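Local structure of lactate dehydrogenase (Eimeria maxima, 6CT6) at residues Ala156-Ser161 with Gly247-Leu252. The protein is a lactate dehydrogenase, expected to interconvert pyruvate and lactate with NADH, here bound to the cofactor and the pyruvate analogue oxamate. Numbering follows the deposited sequence.
With NAI (1,4-dihydronicotinamide adenine dinucleotide), chain D.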
ATOM      1  N   ALA B 156       7.200   0.193  17.296  1.00 28.48           N
ATOM      2  CA  ALA B 156       8.223   1.143  16.888  1.00 29.50           C
ATOM      3  C   ALA B 156       9.547   0.438  16.626  1.00 26.54           C
ATOM      4  O   ALA B 156      10.184   0.662  15.592  1.00 29.05           O
ATOM      5  CB  ALA B 156       8.397   2.238  17.944  1.00 30.48           C
ATOM      6  N   GLY B 157       9.958  -0.431  17.550  1.00 28.08           N
ATOM      7  CA  GLY B 157      11.272  -1.047  17.443  1.00 30.55           C
ATOM      8  C   GLY B 157      11.455  -1.851  16.169  1.00 29.32           C
ATOM      9  O   GLY B 157      12.540  -1.864  15.583  1.00 26.66           O
ATOM     10  N   MET B 158      10.402  -2.541  15.726  1.00 26.99           N
ATOM     11  CA  MET B 158      10.498  -3.303  14.484  1.00 29.57           C
ATOM     12  C   MET B 158      10.850  -2.396  13.313  1.00 28.57           C
ATOM     13  O   MET B 158      11.676  -2.756  12.466  1.00 26.85           O
ATOM     14  CB  MET B 158       9.187  -4.046  14.217  1.00 23.77           C
ATOM     15  CG  MET B 158       9.192  -4.884  12.940  1.00 34.63           C
ATOM     16  SD  MET B 158      10.465  -6.162  12.969  1.00 33.86           S
ATOM     17  CE  MET B 158      10.061  -7.086  11.487  1.00 37.73           C
ATOM     18  N   LEU B 159      10.237  -1.212  13.253  1.00 26.66           N
ATOM     19  CA  LEU B 159      10.540  -0.260  12.190  1.00 27.28           C
ATOM     20  C   LEU B 159      11.948   0.303  12.340  1.00 24.39           C
ATOM     21  O   LEU B 159      12.726   0.325  11.381  1.00 25.46           O
ATOM     22  CB  LEU B 159       9.515   0.873  12.197  1.00 26.89           C
ATOM     23  CG  LEU B 159       9.829   2.084  11.312  1.00 24.20           C
ATOM     24  CD1 LEU B 159       9.720   1.731   9.839  1.00 25.61           C
ATOM     25  CD2 LEU B 159       8.917   3.235  11.663  1.00 30.51           C
ATOM     26  N   ASP B 160      12.279   0.800  13.534  1.00 25.58           N
ATOM     27  CA  ASP B 160      13.618   1.335  13.760  1.00 26.58           C
ATOM     28  C   ASP B 160      14.679   0.270  13.508  1.00 27.34           C
ATOM     29  O   ASP B 160      15.710   0.545  12.879  1.00 28.81           O
ATOM     30  CB  ASP B 160      13.723   1.884  15.185  1.00 26.94           C
ATOM     31  CG  ASP B 160      12.837   3.098  15.411  1.00 32.07           C
ATOM     32  OD1 ASP B 160      12.743   3.941  14.495  1.00 32.98           O
ATOM     33  OD2 ASP B 160      12.231   3.208  16.501  1.00 30.99           O
ATOM     34  N   SER B 161      14.439  -0.954  13.986  1.00 27.37           N
ATOM     35  CA  SER B 161      15.386  -2.042  13.761  1.00 29.23           C
ATOM     36  C   SER B 161      15.521  -2.368  12.278  1.00 30.56           C
ATOM     37  O   SER B 161      16.621  -2.681  11.803  1.00 26.36           O
ATOM     38  CB  SER B 161      14.948  -3.284  14.535  1.00 27.25           C
ATOM     39  OG  SER B 161      14.945  -3.041  15.931  1.00 30.54           O
ATOM     40  N   GLY B 247       3.445   0.207   8.491  1.00 24.97           N
ATOM     41  CA  GLY B 247       2.266  -0.640   8.410  1.00 22.85           C
ATOM     42  C   GLY B 247       2.614  -2.117   8.380  1.00 22.95           C
ATOM     43  O   GLY B 247       1.961  -2.934   9.038  1.00 22.42           O
ATOM     44  N   THR B 248       3.648  -2.480   7.622  1.00 23.34           N
ATOM     45  CA  THR B 248       4.063  -3.876   7.546  1.00 24.41           C
ATOM     46  C   THR B 248       4.597  -4.364   8.888  1.00 25.43           C
ATOM     47  O   THR B 248       4.312  -5.491   9.301  1.00 25.26           O
ATOM     48  CB  THR B 248       5.108  -4.036   6.444  1.00 24.24           C
ATOM     49  OG1 THR B 248       4.598  -3.490   5.220  1.00 24.42           O
ATOM     50  CG2 THR B 248       5.467  -5.500   6.221  1.00 23.51           C
ATOM     51  N   SER B 249       5.359  -3.522   9.593  1.00 24.44           N
ATOM     52  CA  SER B 249       5.857  -3.893  10.915  1.00 26.27           C
ATOM     53  C   SER B 249       4.709  -4.229  11.858  1.00 29.11           C
ATOM     54  O   SER B 249       4.728  -5.268  12.531  1.00 25.43           O
ATOM     55  CB  SER B 249       6.709  -2.761  11.494  1.00 23.47           C
ATOM     56  OG  SER B 249       7.873  -2.541  10.714  1.00 27.21           O
ATOM     57  N   ALA B 250       3.703  -3.353  11.927  1.00 24.26           N
ATOM     58  CA  ALA B 250       2.562  -3.600  12.802  1.00 22.51           C
ATOM     59  C   ALA B 250       1.832  -4.877  12.412  1.00 23.68           C
ATOM     60  O   ALA B 250       1.399  -5.645  13.281  1.00 22.83           O
ATOM     61  CB  ALA B 250       1.603  -2.412  12.761  1.00 24.89           C
ATOM     62  N   ILE B 251       1.683  -5.122  11.109  1.00 24.03           N
ATOM     63  CA  ILE B 251       0.911  -6.277  10.658  1.00 24.56           C
ATOM     64  C   ILE B 251       1.638  -7.575  10.994  1.00 22.97           C
ATOM     65  O   ILE B 251       1.008  -8.580  11.344  1.00 23.57           O
ATOM     66  CB  ILE B 251       0.607  -6.153   9.154  1.00 23.55           C
ATOM     67  CG1 ILE B 251      -0.561  -5.178   8.923  1.00 24.84           C
ATOM     68  CG2 ILE B 251       0.295  -7.510   8.527  1.00 24.68           C
ATOM     69  CD1 ILE B 251      -1.926  -5.690   9.389  1.00 25.29           C
ATOM     70  N   LEU B 252       2.968  -7.583  10.900  1.00 23.00           N
ATOM     71  CA  LEU B 252       3.712  -8.784  11.271  1.00 26.99           C
ATOM     72  C   LEU B 252       3.545  -9.092  12.752  1.00 27.39           C
ATOM     73  O   LEU B 252       3.446 -10.263  13.138  1.00 25.10           O
ATOM     74  CB  LEU B 252       5.194  -8.632  10.911  1.00 23.71           C
ATOM     75  CG  LEU B 252       5.531  -8.601   9.415  1.00 27.03           C
ATOM     76  CD1 LEU B 252       7.038  -8.551   9.193  1.00 29.72           C
ATOM     77  CD2 LEU B 252       4.925  -9.797   8.682  1.00 33.93           C
TER
HETATM   78  PA  NAI D 401      -2.971  10.002   8.991  1.00 35.50           P
HETATM   79  O1A NAI D 401      -3.324  11.431   9.341  1.00 34.73           O
HETATM   80  O2A NAI D 401      -2.808   9.607   7.543  1.00 28.53           O
HETATM   81  O5B NAI D 401      -4.101   9.062   9.640  1.00 30.36           O
HETATM   82  C5B NAI D 401      -4.627   9.337  10.935  1.00 34.87           C
HETATM   83  C4B NAI D 401      -6.122   9.077  10.891  1.00 34.25           C
HETATM   84  O4B NAI D 401      -6.687   9.012  12.202  1.00 33.56           O
HETATM   85  C3B NAI D 401      -6.873  10.180  10.150  1.00 36.27           C
HETATM   86  O3B NAI D 401      -7.522   9.626   9.004  1.00 32.50           O
HETATM   87  C2B NAI D 401      -7.879  10.710  11.155  1.00 35.73           C
HETATM   88  O2B NAI D 401      -9.128  11.064  10.559  1.00 33.01           O
HETATM   89  C1B NAI D 401      -8.013   9.515  12.079  1.00 35.94           C
HETATM   90  N9A NAI D 401      -8.618   9.799  13.400  1.00 36.71           N
HETATM   91  C8A NAI D 401      -8.601  10.933  14.130  1.00 34.17           C
HETATM   92  N7A NAI D 401      -9.294  10.751  15.288  1.00 33.74           N
HETATM   93  C5A NAI D 401      -9.765   9.490  15.292  1.00 33.76           C
HETATM   94  C6A NAI D 401     -10.566   8.633  16.189  1.00 35.39           C
HETATM   95  N6A NAI D 401     -11.030   9.100  17.366  1.00 35.70           N
HETATM   96  N1A NAI D 401     -10.820   7.364  15.795  1.00 38.38           N
HETATM   97  C2A NAI D 401     -10.367   6.870  14.627  1.00 34.30           C
HETATM   98  N3A NAI D 401      -9.637   7.595  13.768  1.00 33.84           N
HETATM   99  C4A NAI D 401      -9.314   8.876  14.043  1.00 35.43           C
HETATM  100  O3  NAI D 401      -1.635   9.601   9.809  1.00 32.56           O
HETATM  101  PN  NAI D 401      -0.706   8.309   9.515  1.00 31.39           P
HETATM  102  O1N NAI D 401       0.325   8.683   8.478  1.00 31.63           O
HETATM  103  O2N NAI D 401      -1.593   7.104   9.301  1.00 33.65           O
HETATM  104  O5D NAI D 401       0.052   8.163  10.929  1.00 32.65           O
HETATM  105  C5D NAI D 401      -0.706   7.856  12.093  1.00 35.02           C
HETATM  106  C4D NAI D 401       0.140   7.926  13.357  1.00 38.08           C
HETATM  107  O4D NAI D 401       1.227   6.993  13.306  1.00 37.92           O
HETATM  108  C3D NAI D 401       0.753   9.306  13.539  1.00 36.94           C
HETATM  109  O3D NAI D 401       0.621   9.692  14.909  1.00 33.88           O
HETATM  110  C2D NAI D 401       2.207   9.109  13.176  1.00 38.77           C
HETATM  111  O2D NAI D 401       3.078  10.050  13.805  1.00 37.63           O
HETATM  112  C1D NAI D 401       2.421   7.690  13.673  1.00 37.49           C
HETATM  113  N1N NAI D 401       3.621   6.996  13.184  1.00 36.61           N
HETATM  114  C2N NAI D 401       4.185   6.163  14.060  1.00 39.26           C
HETATM  115  C3N NAI D 401       5.307   5.423  13.762  1.00 37.79           C
HETATM  116  C7N NAI D 401       5.852   4.529  14.837  1.00 37.65           C
HETATM  117  O7N NAI D 401       5.161   4.292  15.815  1.00 31.70           O
HETATM  118  N7N NAI D 401       7.075   4.027  14.718  1.00 38.33           N
HETATM  119  C4N NAI D 401       5.961   5.511  12.409  1.00 36.67           C
HETATM  120  C5N NAI D 401       5.259   6.451  11.538  1.00 42.02           C
HETATM  121  C6N NAI D 401       4.121   7.144  11.950  1.00 39.71           C
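Met158 has its CG anti to the backbone N (chi1 -180°), which turns CG onto Ser249, and the bend at chi2 then carries the end of the chain, through CE, to Leu252. Ser249 meets it with OG beside its own backbone N (chi1 -64°), and Met158 CG sits 3.5 Å from Ser249 OG and 3.6 Å from Ser249 CB. That hydroxyl is hydrogen-bonded to Ala245 O, one turn back in its own helix, so towards Met158 it offers van der Waals contact. Further along, Met158 CE touches Leu252 CD1 at 4.1 Å, the two side chains crossing at a slant. The axes of segments 157-161 and 247-252 approach to 9.0 Å, with 129° between their N-to-C directions, and Met158 CA and Ser249 CA are the closest CA pair at 5.9 Å. Helix 157-172 follows strand 152-155, the last parallel strand of the Rossmann-type nucleotide-binding sheet, with Ala156 as its N-cap. Phe265 of strand 263-272 packs on both Met158 and Leu252, as does Val59 of the second subunit. At the cofactor end, Leu159 CB brushes Ser249 OG, while Leu159 CD2 lies against the nicotinamide, 3.7 Å from the carboxamide N7N and 3.8 Å from C4N, the carbon that carries the hydride; Leu159 also touches oxamate.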